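Local coordinates for YARHG domain-containing protein (Legionella pneumophila subsp. pneumophila, PDB 4G2A), which is of unknown function but may bind a nutrient, and joins a large beta-rich part, with a DUF4424 match, to a small helical YARHG domain, at residues 280-284 and 285-289; 233-236 and 237-240; 314-317 and 318-322; 240-243 and 244-248. One frame throughout, in Å; residues are numbered along the deposited sequence.

Contact 1 of 4, residues 280-284 and 285-289; sequences QFQSP and DLQEY. With SO4 (sulfate ion), chain C.
Gln287, in the first turn of helix 284-291, folds back over the loop that leads into it. Its CB lies 3.2 Å from Ser283 O, the carbonyl that starts the helix; CG passes close to Phe281 O, and beyond it the chain stays extended, chi2 164°. The amide then closes on that same carbonyl, NE2 to Phe281 O 2.7 Å, arriving in the carbonyl plane on a lone pair. Ser283 holds the N-cap position, but its side chain does not cap: OG is turned beside its own backbone N and meets a sulfate O2. Its carbonyl accepts Gln287 N in a straight bond, 2.8 Å long. Gln282 N and Ser283 N also donate to the sulfate, probably from the crystallisation liquor. On the inner side Phe281 CD1 rests against Leu286 CD1 at 3.7 Å, and the two side chains also pack on helix 263-275, where Asn271 meets both. Pro284 suits the first turn, where no backbone N-H is needed. Asp285 places a carboxylate near the amino end and pairs with Arg267. Two backbone N-H groups and a hydroxyl converge on one anion, in a small binding corner whose positive character the helix start probably reinforces.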
# COMPACT_ATOMS: atom_id res chain seq x y z
N GLN A 280 -20.83 18.33 -8.66
CA GLN A 280 -20.75 19.67 -8.09
C GLN A 280 -22.12 20.05 -7.56
O GLN A 280 -23.13 19.82 -8.24
CB GLN A 280 -20.20 20.67 -9.11
CG GLN A 280 -18.68 20.55 -9.25
CD GLN A 280 -18.20 20.57 -10.68
OE1 GLN A 280 -18.38 19.60 -11.43
NE2 GLN A 280 -17.58 21.67 -11.07
N PHE A 281 -22.17 20.59 -6.33
CA PHE A 281 -23.43 20.91 -5.67
C PHE A 281 -23.69 22.42 -5.62
O PHE A 281 -22.81 23.18 -5.21
CB PHE A 281 -23.47 20.29 -4.25
CG PHE A 281 -23.42 18.78 -4.30
CD1 PHE A 281 -24.58 18.04 -4.49
CD2 PHE A 281 -22.21 18.10 -4.19
CE1 PHE A 281 -24.53 16.64 -4.55
CE2 PHE A 281 -22.16 16.71 -4.28
CZ PHE A 281 -23.32 15.99 -4.46
N GLN A 282 -24.89 22.83 -6.06
CA GLN A 282 -25.35 24.22 -6.09
C GLN A 282 -26.07 24.60 -4.79
O GLN A 282 -26.04 25.77 -4.42
CB GLN A 282 -26.27 24.47 -7.30
CG GLN A 282 -25.59 24.27 -8.67
CD GLN A 282 -24.57 25.32 -9.07
OE1 GLN A 282 -24.22 26.24 -8.32
NE2 GLN A 282 -24.07 25.21 -10.30
N SER A 283 -26.69 23.62 -4.09
CA SER A 283 -27.42 23.84 -2.84
C SER A 283 -26.44 24.11 -1.71
O SER A 283 -25.53 23.29 -1.51
CB SER A 283 -28.31 22.64 -2.50
OG SER A 283 -29.29 22.42 -3.51
N PRO A 284 -26.60 25.25 -1.00
CA PRO A 284 -25.64 25.62 0.06
C PRO A 284 -25.42 24.55 1.12
O PRO A 284 -24.26 24.26 1.44
CB PRO A 284 -26.25 26.87 0.68
CG PRO A 284 -27.11 27.44 -0.38
CD PRO A 284 -27.64 26.29 -1.16
N ASP A 285 -26.50 23.93 1.64
CA ASP A 285 -26.41 22.89 2.66
C ASP A 285 -25.53 21.71 2.20
O ASP A 285 -24.75 21.22 3.01
CB ASP A 285 -27.81 22.38 3.10
CG ASP A 285 -28.63 21.57 2.09
OD1 ASP A 285 -28.47 21.79 0.87
OD2 ASP A 285 -29.48 20.77 2.53
N LEU A 286 -25.64 21.30 0.91
CA LEU A 286 -24.87 20.20 0.33
C LEU A 286 -23.45 20.62 0.01
O LEU A 286 -22.52 19.86 0.28
CB LEU A 286 -25.54 19.64 -0.94
CG LEU A 286 -26.88 18.96 -0.78
CD1 LEU A 286 -27.42 18.57 -2.12
CD2 LEU A 286 -26.79 17.74 0.12
N GLN A 287 -23.29 21.84 -0.58
CA GLN A 287 -22.03 22.49 -0.97
C GLN A 287 -21.07 22.49 0.21
O GLN A 287 -19.96 21.96 0.10
CB GLN A 287 -22.35 23.93 -1.38
CG GLN A 287 -21.57 24.50 -2.55
CD GLN A 287 -22.28 25.76 -3.04
OE1 GLN A 287 -22.51 26.72 -2.29
NE2 GLN A 287 -22.71 25.76 -4.30
N GLU A 288 -21.54 23.03 1.36
CA GLU A 288 -20.84 23.15 2.63
C GLU A 288 -20.53 21.79 3.27
O GLU A 288 -19.45 21.64 3.86
CB GLU A 288 -21.65 24.00 3.62
CG GLU A 288 -20.77 24.72 4.63
CD GLU A 288 -21.39 24.97 5.99
OE1 GLU A 288 -22.54 25.46 6.05
OE2 GLU A 288 -20.69 24.73 7.00
N TYR A 289 -21.48 20.82 3.20
CA TYR A 289 -21.35 19.47 3.76
C TYR A 289 -20.23 18.67 3.08
O TYR A 289 -19.39 18.10 3.78
CB TYR A 289 -22.68 18.72 3.67
CG TYR A 289 -22.65 17.28 4.14
CD1 TYR A 289 -22.80 16.96 5.48
CD2 TYR A 289 -22.59 16.23 3.22
CE1 TYR A 289 -22.79 15.64 5.91
CE2 TYR A 289 -22.60 14.90 3.64
CZ TYR A 289 -22.72 14.61 4.99
OH TYR A 289 -22.75 13.31 5.41
S SO4 C . -27.55 20.69 -5.97
O1 SO4 C . -26.77 21.11 -7.13
O2 SO4 C . -28.70 21.58 -5.81
O3 SO4 C . -27.99 19.33 -6.20
O4 SO4 C . -26.79 20.71 -4.74

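Contact 2 of 4, residues 233-236 and 237-240; sequences LFTG and ISYV
With CG of Tyr239 anti to its backbone N, a chi1 of 168° sends the phenol out from the side of the helix, so that its ring edge stands beside Phe234, whose own chi1 of -93° departs from a staggered value and turns its ring to meet it. The result is a T-shaped pair: the edge of Tyr239 points at the face of Phe234, with Tyr239 CD1 over the centre of the Phe234 ring, the centroids 5.7 Å apart and the planes at 86°. Phe234 CD1 also touches Tyr239 CB at 4.0 Å, so the tyrosine is met at its root as well as along its ring. Strand 229-235 runs here straight into helix 236-250, the passage from the beta-rich part of the chain into the helical part. Thr235 occupies the N-cap position. Its carbonyl receives Tyr239 N at 3.0 Å, and Gly236 O receives Val240 N almost linearly. The hydroxyl makes no capping bond itself; a water does the bridging, 2.5 Å from Thr235 OG1 and accepting from Ser238 N at 2.8 Å, which satisfies an N-H of the first turn. Threonine suits this place, its hydroxyl holding the water. Gly236 adds no side chain at the buried corner where the chain turns. Farther out, Tyr239 stacks on Trp295, and Tyr154 meets the Phe234 ring at a steep angle.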
# COMPACT_ATOMS: atom_id res chain seq x y z
N LEU A 233 -4.90 2.11 4.48
CA LEU A 233 -5.49 3.38 4.03
C LEU A 233 -6.87 3.28 3.45
O LEU A 233 -7.22 2.26 2.84
CB LEU A 233 -4.60 4.03 2.95
CG LEU A 233 -3.17 4.41 3.29
CD1 LEU A 233 -2.43 4.88 2.04
CD2 LEU A 233 -3.12 5.47 4.37
N PHE A 234 -7.62 4.38 3.56
CA PHE A 234 -8.91 4.52 2.90
C PHE A 234 -8.72 5.49 1.76
O PHE A 234 -8.15 6.55 1.96
CB PHE A 234 -10.04 5.00 3.85
CG PHE A 234 -10.86 3.92 4.51
CD1 PHE A 234 -11.61 3.03 3.74
CD2 PHE A 234 -10.94 3.83 5.89
CE1 PHE A 234 -12.36 2.03 4.35
CE2 PHE A 234 -11.70 2.84 6.50
CZ PHE A 234 -12.41 1.94 5.73
N THR A 235 -9.18 5.13 0.57
CA THR A 235 -9.20 6.00 -0.59
C THR A 235 -10.63 6.52 -0.68
O THR A 235 -11.50 5.99 0.02
CB THR A 235 -8.75 5.25 -1.84
OG1 THR A 235 -9.57 4.10 -1.97
CG2 THR A 235 -7.28 4.86 -1.81
N GLY A 236 -10.86 7.55 -1.49
CA GLY A 236 -12.17 8.19 -1.62
C GLY A 236 -13.35 7.28 -1.94
O GLY A 236 -14.25 7.12 -1.11
N ILE A 237 -13.35 6.69 -3.14
CA ILE A 237 -14.43 5.83 -3.63
C ILE A 237 -14.58 4.59 -2.71
O ILE A 237 -15.71 4.24 -2.38
CB ILE A 237 -14.21 5.42 -5.13
CG1 ILE A 237 -13.92 6.64 -6.05
CG2 ILE A 237 -15.33 4.53 -5.66
CD1 ILE A 237 -14.92 7.04 -7.06
N SER A 238 -13.45 3.95 -2.30
CA SER A 238 -13.51 2.77 -1.43
C SER A 238 -14.15 3.08 -0.07
O SER A 238 -14.85 2.23 0.46
CB SER A 238 -12.12 2.16 -1.22
OG SER A 238 -11.54 1.74 -2.45
N TYR A 239 -13.91 4.29 0.48
CA TYR A 239 -14.52 4.67 1.75
C TYR A 239 -16.04 4.75 1.58
O TYR A 239 -16.77 4.14 2.36
CB TYR A 239 -13.96 5.99 2.30
CG TYR A 239 -14.79 6.52 3.44
CD1 TYR A 239 -14.66 6.01 4.73
CD2 TYR A 239 -15.78 7.48 3.22
CE1 TYR A 239 -15.48 6.45 5.77
CE2 TYR A 239 -16.60 7.92 4.25
CZ TYR A 239 -16.44 7.41 5.53
OH TYR A 239 -17.24 7.85 6.55
N VAL A 240 -16.51 5.50 0.57
CA VAL A 240 -17.93 5.70 0.29
C VAL A 240 -18.62 4.36 -0.05
O VAL A 240 -19.73 4.13 0.40
CB VAL A 240 -18.14 6.78 -0.80
CG1 VAL A 240 -19.62 6.97 -1.16
CG2 VAL A 240 -17.55 8.11 -0.34
O HOH W 1 -11.21 4.53 -3.84

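Contact 3 of 4, residues 314-317 and 318-322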
# COMPACT_ATOMS: atom_id res chain seq x y z
N LEU A 314 -29.22 1.19 -4.30
CA LEU A 314 -29.43 2.01 -3.10
C LEU A 314 -30.47 3.10 -3.35
O LEU A 314 -31.36 3.30 -2.51
CB LEU A 314 -28.13 2.59 -2.53
CG LEU A 314 -28.24 3.33 -1.18
CD1 LEU A 314 -29.05 2.54 -0.14
CD2 LEU A 314 -26.86 3.65 -0.63
N LEU A 315 -30.41 3.76 -4.52
CA LEU A 315 -31.40 4.79 -4.89
C LEU A 315 -32.79 4.20 -5.01
O LEU A 315 -33.76 4.86 -4.64
CB LEU A 315 -31.01 5.51 -6.19
CG LEU A 315 -29.82 6.47 -6.02
CD1 LEU A 315 -29.13 6.73 -7.36
CD2 LEU A 315 -30.23 7.76 -5.28
N SER A 316 -32.87 2.94 -5.50
CA SER A 316 -34.13 2.21 -5.65
C SER A 316 -34.69 1.86 -4.24
O SER A 316 -35.90 1.97 -4.04
CB SER A 316 -33.94 0.97 -6.51
OG SER A 316 -35.15 0.25 -6.63
N MSE A 317 -33.82 1.50 -3.29
CA MSE A 317 -34.19 1.19 -1.90
C MSE A 317 -34.72 2.43 -1.17
O MSE A 317 -35.74 2.35 -0.48
CB MSE A 317 -33.00 0.61 -1.14
CG MSE A 317 -32.80 -0.88 -1.33
SE MSE A 317 -31.18 -1.45 -0.38
CE MSE A 317 -31.53 -3.41 -0.23
N ILE A 318 -34.07 3.59 -1.38
CA ILE A 318 -34.49 4.87 -0.79
C ILE A 318 -35.89 5.21 -1.31
O ILE A 318 -36.77 5.57 -0.52
CB ILE A 318 -33.43 5.99 -1.05
CG1 ILE A 318 -32.12 5.68 -0.32
CG2 ILE A 318 -33.96 7.39 -0.66
CD1 ILE A 318 -30.87 6.40 -0.91
N ASN A 319 -36.14 5.00 -2.61
CA ASN A 319 -37.44 5.25 -3.23
C ASN A 319 -38.56 4.40 -2.60
O ASN A 319 -39.67 4.89 -2.44
CB ASN A 319 -37.39 5.04 -4.75
CG ASN A 319 -38.66 5.45 -5.45
OD1 ASN A 319 -39.23 6.52 -5.19
ND2 ASN A 319 -39.15 4.61 -6.32
N GLN A 320 -38.24 3.16 -2.25
CA GLN A 320 -39.17 2.20 -1.64
C GLN A 320 -39.30 2.39 -0.13
O GLN A 320 -40.36 2.07 0.41
CB GLN A 320 -38.69 0.75 -1.90
CG GLN A 320 -38.65 0.35 -3.36
CD GLN A 320 -38.03 -1.00 -3.53
OE1 GLN A 320 -38.51 -2.01 -3.02
NE2 GLN A 320 -36.93 -1.04 -4.26
N ALA A 321 -38.23 2.83 0.55
CA ALA A 321 -38.26 3.01 2.01
C ALA A 321 -39.26 4.07 2.45
O ALA A 321 -39.98 3.86 3.44
CB ALA A 321 -36.89 3.37 2.53
N LYS A 322 -39.32 5.19 1.72
CA LYS A 322 -40.17 6.33 2.04
C LYS A 322 -41.54 6.26 1.30
O LYS A 322 -41.90 5.17 0.79
CB LYS A 322 -39.41 7.65 1.76
CG LYS A 322 -38.31 7.96 2.80
CD LYS A 322 -38.85 8.69 4.06
CE LYS A 322 -38.12 8.33 5.34
NZ LYS A 322 -36.93 9.19 5.59
OXT LYS A 322 -42.30 7.25 1.34
O HOH W 2 -37.67 1.92 -7.20
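Ser316 O is approached by two N-H donors of a single residue, Gln320. The backbone N makes the regular helical bond at 3.2 Å, and the side-chain NE2, at the same distance, adds a weak one. NE2 also gives a second weak bond to Ser316 OG, so the amide bridges the carbonyl and the hydroxyl of the residue one turn earlier. Gln320 reaches back because CG lies beside its own backbone N and the chain then runs extended (chi2 173°), which carries CG and CD past the carbonyl before the amide closes on it. Ser316 turns OG anti to its backbone N, and there a water links it to Asn319 ND2, accepting from the amide at 3.2 Å. Serine, asparagine and glutamine thus suit this side, where polar groups of different lengths and a water share hydrogen bonds over one turn. Met317 O, a carbonyl in the last turn, accepts Ala321 N at 2.7 Å and, more weakly, Gln320 N. Away from the polar group, Leu314 CG meets Ile318 CD1 at 4.1 Å, and Ile318 CG1 lies against Leu314 O, so the branched isoleucine fills the space beside the backbone of the preceding turn. Helix 309-321 ends the chain and is amphipathic. Leu314 and Ile318 pack on Ile273 and Arg270 of helix 263-275, Leu314 also touches Ile245 and Trp248 of helix 236-250, and Met317, a selenomethionine, leans on Ala254 and Leu258 of helix 254-259.

Contact 4 of 4, residues 240-243 and 244-248. With SO4 (sulfate ion), chain M.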
# COMPACT_ATOMS: atom_id res chain seq x y z
N VAL A 240 -16.51 5.50 0.57
CA VAL A 240 -17.93 5.70 0.29
C VAL A 240 -18.62 4.36 -0.05
O VAL A 240 -19.73 4.13 0.40
CB VAL A 240 -18.14 6.78 -0.80
CG1 VAL A 240 -19.62 6.97 -1.16
CG2 VAL A 240 -17.55 8.11 -0.34
N ARG A 241 -17.96 3.47 -0.79
CA ARG A 241 -18.56 2.19 -1.15
C ARG A 241 -18.70 1.24 0.05
O ARG A 241 -19.79 0.75 0.30
CB ARG A 241 -17.77 1.51 -2.27
CG ARG A 241 -18.00 2.25 -3.56
CD ARG A 241 -17.39 1.59 -4.76
NE ARG A 241 -17.73 2.37 -5.95
CZ ARG A 241 -17.40 2.03 -7.18
NH1 ARG A 241 -16.73 0.90 -7.41
NH2 ARG A 241 -17.75 2.79 -8.21
N TYR A 242 -17.64 1.01 0.79
CA TYR A 242 -17.67 0.04 1.87
C TYR A 242 -18.19 0.56 3.20
O TYR A 242 -18.68 -0.24 3.98
CB TYR A 242 -16.29 -0.57 2.04
CG TYR A 242 -15.90 -1.45 0.88
CD1 TYR A 242 -15.31 -0.92 -0.26
CD2 TYR A 242 -16.15 -2.82 0.90
CE1 TYR A 242 -14.91 -1.73 -1.32
CE2 TYR A 242 -15.76 -3.65 -0.15
CZ TYR A 242 -15.14 -3.10 -1.26
OH TYR A 242 -14.78 -3.93 -2.30
N LYS A 243 -18.09 1.87 3.47
CA LYS A 243 -18.54 2.43 4.74
C LYS A 243 -19.88 3.15 4.64
O LYS A 243 -20.49 3.42 5.68
CB LYS A 243 -17.49 3.38 5.35
CG LYS A 243 -16.10 2.76 5.57
CD LYS A 243 -16.06 1.58 6.54
CE LYS A 243 -16.49 1.92 7.94
NZ LYS A 243 -16.29 0.76 8.85
N VAL A 244 -20.34 3.49 3.42
CA VAL A 244 -21.60 4.23 3.29
C VAL A 244 -22.60 3.44 2.45
O VAL A 244 -23.68 3.17 2.96
CB VAL A 244 -21.43 5.69 2.78
CG1 VAL A 244 -22.75 6.46 2.87
CG2 VAL A 244 -20.35 6.46 3.57
N ILE A 245 -22.27 3.05 1.20
CA ILE A 245 -23.22 2.39 0.28
C ILE A 245 -23.49 0.91 0.65
O ILE A 245 -24.65 0.55 0.88
CB ILE A 245 -22.81 2.50 -1.23
CG1 ILE A 245 -22.44 3.95 -1.71
CG2 ILE A 245 -23.80 1.81 -2.17
CD1 ILE A 245 -23.21 5.14 -1.23
N TYR A 246 -22.44 0.06 0.66
CA TYR A 246 -22.57 -1.39 0.89
C TYR A 246 -23.21 -1.73 2.28
O TYR A 246 -24.04 -2.64 2.30
CB TYR A 246 -21.23 -2.13 0.69
CG TYR A 246 -20.62 -2.03 -0.70
CD1 TYR A 246 -21.27 -1.34 -1.73
CD2 TYR A 246 -19.39 -2.61 -0.99
CE1 TYR A 246 -20.69 -1.20 -3.00
CE2 TYR A 246 -18.80 -2.49 -2.25
CZ TYR A 246 -19.46 -1.79 -3.26
OH TYR A 246 -18.89 -1.70 -4.51
N PRO A 247 -22.94 -1.04 3.43
CA PRO A 247 -23.64 -1.41 4.68
C PRO A 247 -25.17 -1.36 4.54
O PRO A 247 -25.82 -2.25 5.06
CB PRO A 247 -23.13 -0.38 5.68
CG PRO A 247 -21.81 0.02 5.16
CD PRO A 247 -21.97 0.04 3.68
N TRP A 248 -25.72 -0.35 3.77
CA TRP A 248 -27.15 -0.22 3.50
C TRP A 248 -27.65 -1.32 2.58
O TRP A 248 -28.77 -1.81 2.77
CB TRP A 248 -27.50 1.15 2.87
CG TRP A 248 -27.47 2.27 3.85
CD1 TRP A 248 -26.57 3.29 3.90
CD2 TRP A 248 -28.37 2.47 4.95
NE1 TRP A 248 -26.82 4.09 5.00
CE2 TRP A 248 -27.93 3.61 5.65
CE3 TRP A 248 -29.51 1.78 5.42
CZ2 TRP A 248 -28.60 4.11 6.77
CZ3 TRP A 248 -30.16 2.27 6.53
CH2 TRP A 248 -29.71 3.41 7.20
S SO4 M . -17.54 0.49 -11.24
O1 SO4 M . -18.72 -0.02 -11.95
O2 SO4 M . -17.21 -0.41 -10.12
O3 SO4 M . -16.39 0.56 -12.17
O4 SO4 M . -17.84 1.84 -10.74
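A wide pi-type turn interrupts helix 236-250 here, ahead of a kink at Pro247. Ile245 N reaches back five residues to Val240 O at 2.9 Å, and Tyr246 N likewise to Arg241 O at 2.8 Å; both bonds are nearly straight. Pro247 has no N-H to continue the pattern, and its CD sits 3.3 Å from Tyr242 O. Tyr246 meets both Tyr242 and Arg241. Its ring turns an edge to the face of Tyr242, CE2 lying over the ring centre, with planes at 65°. Across one face of Tyr246 lies Arg241, whose CB makes a CH-pi contact 4.1 Å from the centroid. The arginine then runs alongside the tyrosine, extended from CG to NE, and CD passes 3.6 Å from Tyr246 OH. On the inner side Ile245 CD1 meets Val240 CG1 at 4.0 Å, branched residues that suit the packing against helix 263-275. At its tip Arg241 binds a sulfate, NH1 to O2 and NH2 to O4, the latter 2.7 Å; NE and NH2 also bond to Gln276 and Tyr277. An aromatic face steadies the aliphatic part, and Gln276 and Tyr277 probably help fix the guanidinium, which can then fork onto an anion, here a sulfate probably from the crystallisation liquor.

How the contacts relate
Along the chain the order is contact 2, contact 4, contact 1, contact 3. Contacts 2 and 4 both use helix 236-250, contact 2 at its junction with strand 229-235; they share Val240 and have centres about 10 Å apart, and Phe234 of the first touches Lys243 of the second. Contact 4 meets contact 3 where Ile245 and Trp248 pack on Leu314 of helix 309-321, their centres about 15 Å apart. Contact 1, at the start of helix 284-291, touches none of the others and lies about 21 to 22 Å from each, centre to centre. Helix 236-250 thus joins the beta-rich part to the helical YARHG domain, and the C-terminal helix packs against it there.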